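Local structure of putative phosphosugar isomerases (Salmonella typhimurium LT2, 3FKJ) at residues 290-302 with 313-325. The protein probably binds phosphorylated sugars and acts as a phosphosugar isomerase of the SIS family. Sequence-based numbering, arbitrary orientation.
Sequences KLQLIDADKLGIQ and CGLLHNCVLDVYN. With SCN (thiocyanate ion), chain C.
Strand 290-295, outermost within the chain in a parallel sheet, packs Ile294 against the first turns of helix 313-331; the axes of segments 290-295 and 313-325 run at 130°. Ile294 is branched at CB, and its two arms serve different neighbours. With CG1 anti to the carbonyl carbon (chi1 -56°), Ile294 CD1 lies over one face of the Tyr324 ring, a CH-pi contact offset toward the rim. The same methyl meets Leu321 CD2 at 3.8 Å. The other arm, CG2, slides past Val320 CG1 and His317 ND1.

The buried polar groups find partners on neighbouring elements. Tyr324 suits its place by offering a flat face to the methyl while its OH reaches Asp200 OD2, which Gln292 NE2 also hydrogen-bonds. The Gln292 amide approaches the ring obliquely, NE2 3.4 Å from Tyr324 CE2. His317 rests its edge beside the strand, CE1 3.1 Å from Ile294 O, and its NE2 hydrogen-bonds Gln268 O.

Past the strand, small Ala296 lets Cys313 SG come within 3.6 Å of its CB. Apolar Leu299 and Ile301 suit the helix surface: Leu299 CD1 meets Val320 CG2 tip to tip at 3.7 Å, and Ile301 CG1 slides past Leu316 CD2 at 3.5 Å. Asp295 OD1, which also pairs with Arg274, accepts from Asp297 N in an Asx turn. Such helix-on-sheet packing is consistent with the three-layer alpha-beta-alpha sandwich of a second SIS-type domain, as in GlmS relatives.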
# COMPACT_ATOMS: atom_id res chain seq x y z
N LYS A 290 9.82 -18.33 13.46
CA LYS A 290 9.52 -17.81 14.79
C LYS A 290 8.28 -16.99 14.72
O LYS A 290 8.33 -15.81 14.38
CB LYS A 290 10.67 -16.96 15.31
CG LYS A 290 10.53 -16.60 16.78
CD LYS A 290 11.68 -15.75 17.25
CE LYS A 290 11.71 -15.58 18.74
NZ LYS A 290 13.06 -15.25 19.18
N LEU A 291 7.15 -17.61 15.04
CA LEU A 291 5.85 -16.98 14.82
C LEU A 291 5.24 -16.51 16.13
O LEU A 291 5.12 -17.27 17.06
CB LEU A 291 4.91 -17.96 14.08
CG LEU A 291 3.44 -17.54 13.88
CD1 LEU A 291 3.31 -16.18 13.15
CD2 LEU A 291 2.67 -18.66 13.15
N GLN A 292 4.90 -15.22 16.21
CA GLN A 292 4.00 -14.69 17.23
C GLN A 292 2.67 -14.47 16.53
O GLN A 292 2.57 -13.64 15.61
CB GLN A 292 4.50 -13.36 17.79
CG GLN A 292 3.50 -12.65 18.74
CD GLN A 292 3.31 -13.42 20.04
OE1 GLN A 292 4.24 -14.06 20.51
NE2 GLN A 292 2.11 -13.38 20.60
N LEU A 293 1.68 -15.26 16.93
CA LEU A 293 0.34 -15.10 16.42
C LEU A 293 -0.46 -14.21 17.36
O LEU A 293 -0.48 -14.43 18.55
CB LEU A 293 -0.32 -16.47 16.28
CG LEU A 293 -1.71 -16.53 15.62
CD1 LEU A 293 -1.75 -15.85 14.25
CD2 LEU A 293 -2.12 -17.98 15.53
N ILE A 294 -1.10 -13.18 16.82
CA ILE A 294 -2.09 -12.40 17.58
C ILE A 294 -3.40 -12.47 16.82
O ILE A 294 -3.53 -11.90 15.74
CB ILE A 294 -1.62 -10.95 17.78
CG1 ILE A 294 -0.23 -10.95 18.48
CG2 ILE A 294 -2.66 -10.19 18.59
CD1 ILE A 294 0.42 -9.59 18.62
N ASP A 295 -4.37 -13.20 17.38
CA ASP A 295 -5.59 -13.54 16.66
C ASP A 295 -6.77 -12.71 17.16
O ASP A 295 -7.15 -12.84 18.33
CB ASP A 295 -5.90 -15.04 16.83
CG ASP A 295 -7.12 -15.49 16.01
OD1 ASP A 295 -7.70 -14.66 15.25
OD2 ASP A 295 -7.49 -16.69 16.10
N ALA A 296 -7.36 -11.90 16.28
CA ALA A 296 -8.53 -11.08 16.68
C ALA A 296 -9.67 -11.94 17.26
O ALA A 296 -10.28 -11.57 18.26
CB ALA A 296 -9.03 -10.23 15.54
N ASP A 297 -9.94 -13.08 16.61
CA ASP A 297 -11.03 -13.97 17.02
C ASP A 297 -10.88 -14.55 18.42
O ASP A 297 -11.89 -14.86 19.05
CB ASP A 297 -11.22 -15.12 16.02
CG ASP A 297 -12.48 -14.97 15.16
OD1 ASP A 297 -13.40 -14.23 15.57
OD2 ASP A 297 -12.55 -15.61 14.07
N LYS A 298 -9.66 -14.70 18.90
CA LYS A 298 -9.41 -15.18 20.27
C LYS A 298 -9.55 -14.05 21.27
O LYS A 298 -9.76 -14.30 22.45
CB LYS A 298 -8.00 -15.79 20.40
CG LYS A 298 -7.95 -17.30 20.28
CD LYS A 298 -8.78 -17.82 19.11
CE LYS A 298 -8.52 -19.30 18.86
NZ LYS A 298 -9.19 -19.77 17.61
N LEU A 299 -9.41 -12.82 20.82
CA LEU A 299 -9.43 -11.68 21.74
C LEU A 299 -10.77 -10.96 21.72
O LEU A 299 -10.86 -9.80 22.14
CB LEU A 299 -8.28 -10.71 21.40
CG LEU A 299 -6.88 -11.33 21.38
CD1 LEU A 299 -5.88 -10.35 20.76
CD2 LEU A 299 -6.46 -11.75 22.79
N GLY A 300 -11.82 -11.63 21.24
CA GLY A 300 -13.19 -11.16 21.46
C GLY A 300 -13.80 -10.29 20.37
O GLY A 300 -14.69 -9.47 20.64
N ILE A 301 -13.34 -10.46 19.14
CA ILE A 301 -14.01 -9.84 18.00
C ILE A 301 -15.42 -10.41 17.83
O ILE A 301 -16.31 -9.66 17.43
CB ILE A 301 -13.18 -9.94 16.69
CG1 ILE A 301 -12.27 -8.72 16.59
CG2 ILE A 301 -14.06 -9.99 15.45
CD1 ILE A 301 -12.94 -7.45 16.06
N GLN A 302 -15.64 -11.69 18.18
CA GLN A 302 -16.97 -12.29 18.04
C GLN A 302 -17.95 -11.68 19.02
O GLN A 302 -19.15 -11.66 18.75
CB GLN A 302 -16.97 -13.82 18.18
CG GLN A 302 -16.39 -14.62 16.98
CD GLN A 302 -16.85 -14.12 15.57
OE1 GLN A 302 -18.03 -14.21 15.21
NE2 GLN A 302 -15.89 -13.64 14.77
N CYS A 313 -11.16 -5.44 13.34
CA CYS A 313 -9.93 -6.20 13.58
C CYS A 313 -8.69 -5.31 13.63
O CYS A 313 -7.86 -5.50 14.50
CB CYS A 313 -9.73 -7.30 12.54
SG CYS A 313 -10.83 -8.71 12.82
N GLY A 314 -8.57 -4.34 12.74
CA GLY A 314 -7.39 -3.47 12.72
C GLY A 314 -7.32 -2.63 13.98
O GLY A 314 -6.29 -2.52 14.60
N LEU A 315 -8.44 -2.02 14.34
CA LEU A 315 -8.57 -1.24 15.55
C LEU A 315 -8.23 -2.04 16.81
O LEU A 315 -7.50 -1.58 17.68
CB LEU A 315 -9.98 -0.70 15.68
CG LEU A 315 -10.48 0.31 14.65
CD1 LEU A 315 -11.89 0.70 15.02
CD2 LEU A 315 -9.58 1.53 14.63
N LEU A 316 -8.73 -3.26 16.88
CA LEU A 316 -8.37 -4.10 18.02
C LEU A 316 -6.87 -4.42 18.08
O LEU A 316 -6.28 -4.37 19.18
CB LEU A 316 -9.21 -5.39 18.00
CG LEU A 316 -8.98 -6.39 19.14
CD1 LEU A 316 -9.35 -5.81 20.49
CD2 LEU A 316 -9.79 -7.63 18.85
N HIS A 317 -6.27 -4.80 16.94
CA HIS A 317 -4.84 -5.10 16.92
C HIS A 317 -4.03 -3.88 17.38
O HIS A 317 -3.15 -4.03 18.18
CB HIS A 317 -4.34 -5.54 15.53
CG HIS A 317 -4.74 -6.94 15.15
ND1 HIS A 317 -4.33 -8.05 15.84
CD2 HIS A 317 -5.50 -7.39 14.12
CE1 HIS A 317 -4.82 -9.13 15.27
NE2 HIS A 317 -5.54 -8.76 14.23
N ASN A 318 -4.34 -2.67 16.88
CA ASN A 318 -3.62 -1.47 17.30
C ASN A 318 -3.58 -1.40 18.84
O ASN A 318 -2.54 -1.16 19.44
CB ASN A 318 -4.31 -0.17 16.80
CG ASN A 318 -4.15 0.12 15.30
OD1 ASN A 318 -3.33 -0.47 14.57
ND2 ASN A 318 -4.91 1.11 14.85
N CYS A 319 -4.71 -1.65 19.48
CA CYS A 319 -4.80 -1.60 20.93
C CYS A 319 -4.07 -2.74 21.65
O CYS A 319 -3.38 -2.50 22.64
CB CYS A 319 -6.27 -1.57 21.37
SG CYS A 319 -7.19 -0.14 20.75
N VAL A 320 -4.23 -3.96 21.16
CA VAL A 320 -3.64 -5.13 21.81
C VAL A 320 -2.11 -5.05 21.72
O VAL A 320 -1.41 -5.41 22.67
CB VAL A 320 -4.18 -6.45 21.18
CG1 VAL A 320 -3.24 -7.63 21.44
CG2 VAL A 320 -5.61 -6.75 21.69
N LEU A 321 -1.61 -4.53 20.59
CA LEU A 321 -0.18 -4.36 20.36
C LEU A 321 0.50 -3.43 21.35
O LEU A 321 1.67 -3.61 21.64
CB LEU A 321 0.10 -3.89 18.89
CG LEU A 321 0.07 -4.96 17.80
CD1 LEU A 321 0.01 -4.34 16.40
CD2 LEU A 321 1.26 -5.92 17.94
N ASP A 322 -0.23 -2.45 21.89
CA ASP A 322 0.32 -1.55 22.93
C ASP A 322 0.94 -2.34 24.05
O ASP A 322 1.97 -1.94 24.61
CB ASP A 322 -0.74 -0.61 23.52
CG ASP A 322 -1.03 0.62 22.64
OD1 ASP A 322 -0.21 0.95 21.77
OD2 ASP A 322 -2.07 1.27 22.84
N VAL A 323 0.33 -3.49 24.35
CA VAL A 323 0.77 -4.34 25.47
C VAL A 323 2.08 -5.02 25.09
O VAL A 323 3.04 -4.96 25.83
CB VAL A 323 -0.33 -5.38 25.91
CG1 VAL A 323 0.16 -6.23 27.12
CG2 VAL A 323 -1.67 -4.67 26.20
N TYR A 324 2.12 -5.64 23.90
CA TYR A 324 3.33 -6.29 23.45
C TYR A 324 4.47 -5.29 23.28
O TYR A 324 5.59 -5.59 23.64
CB TYR A 324 3.10 -7.02 22.14
CG TYR A 324 2.22 -8.23 22.27
CD1 TYR A 324 0.84 -8.10 22.21
CD2 TYR A 324 2.77 -9.49 22.45
CE1 TYR A 324 0.02 -9.21 22.34
CE2 TYR A 324 1.95 -10.60 22.56
CZ TYR A 324 0.57 -10.45 22.51
OH TYR A 324 -0.27 -11.56 22.63
N ASN A 325 4.16 -4.11 22.73
CA ASN A 325 5.14 -3.04 22.52
C ASN A 325 5.83 -2.52 23.77
O ASN A 325 7.04 -2.25 23.74
CB ASN A 325 4.56 -1.87 21.75
CG ASN A 325 4.04 -2.25 20.40
OD1 ASN A 325 4.35 -3.32 19.90
ND2 ASN A 325 3.22 -1.39 19.81
S SCN C . -9.01 2.08 18.21
C SCN C . -7.34 2.39 17.69
N SCN C . -6.25 2.60 17.33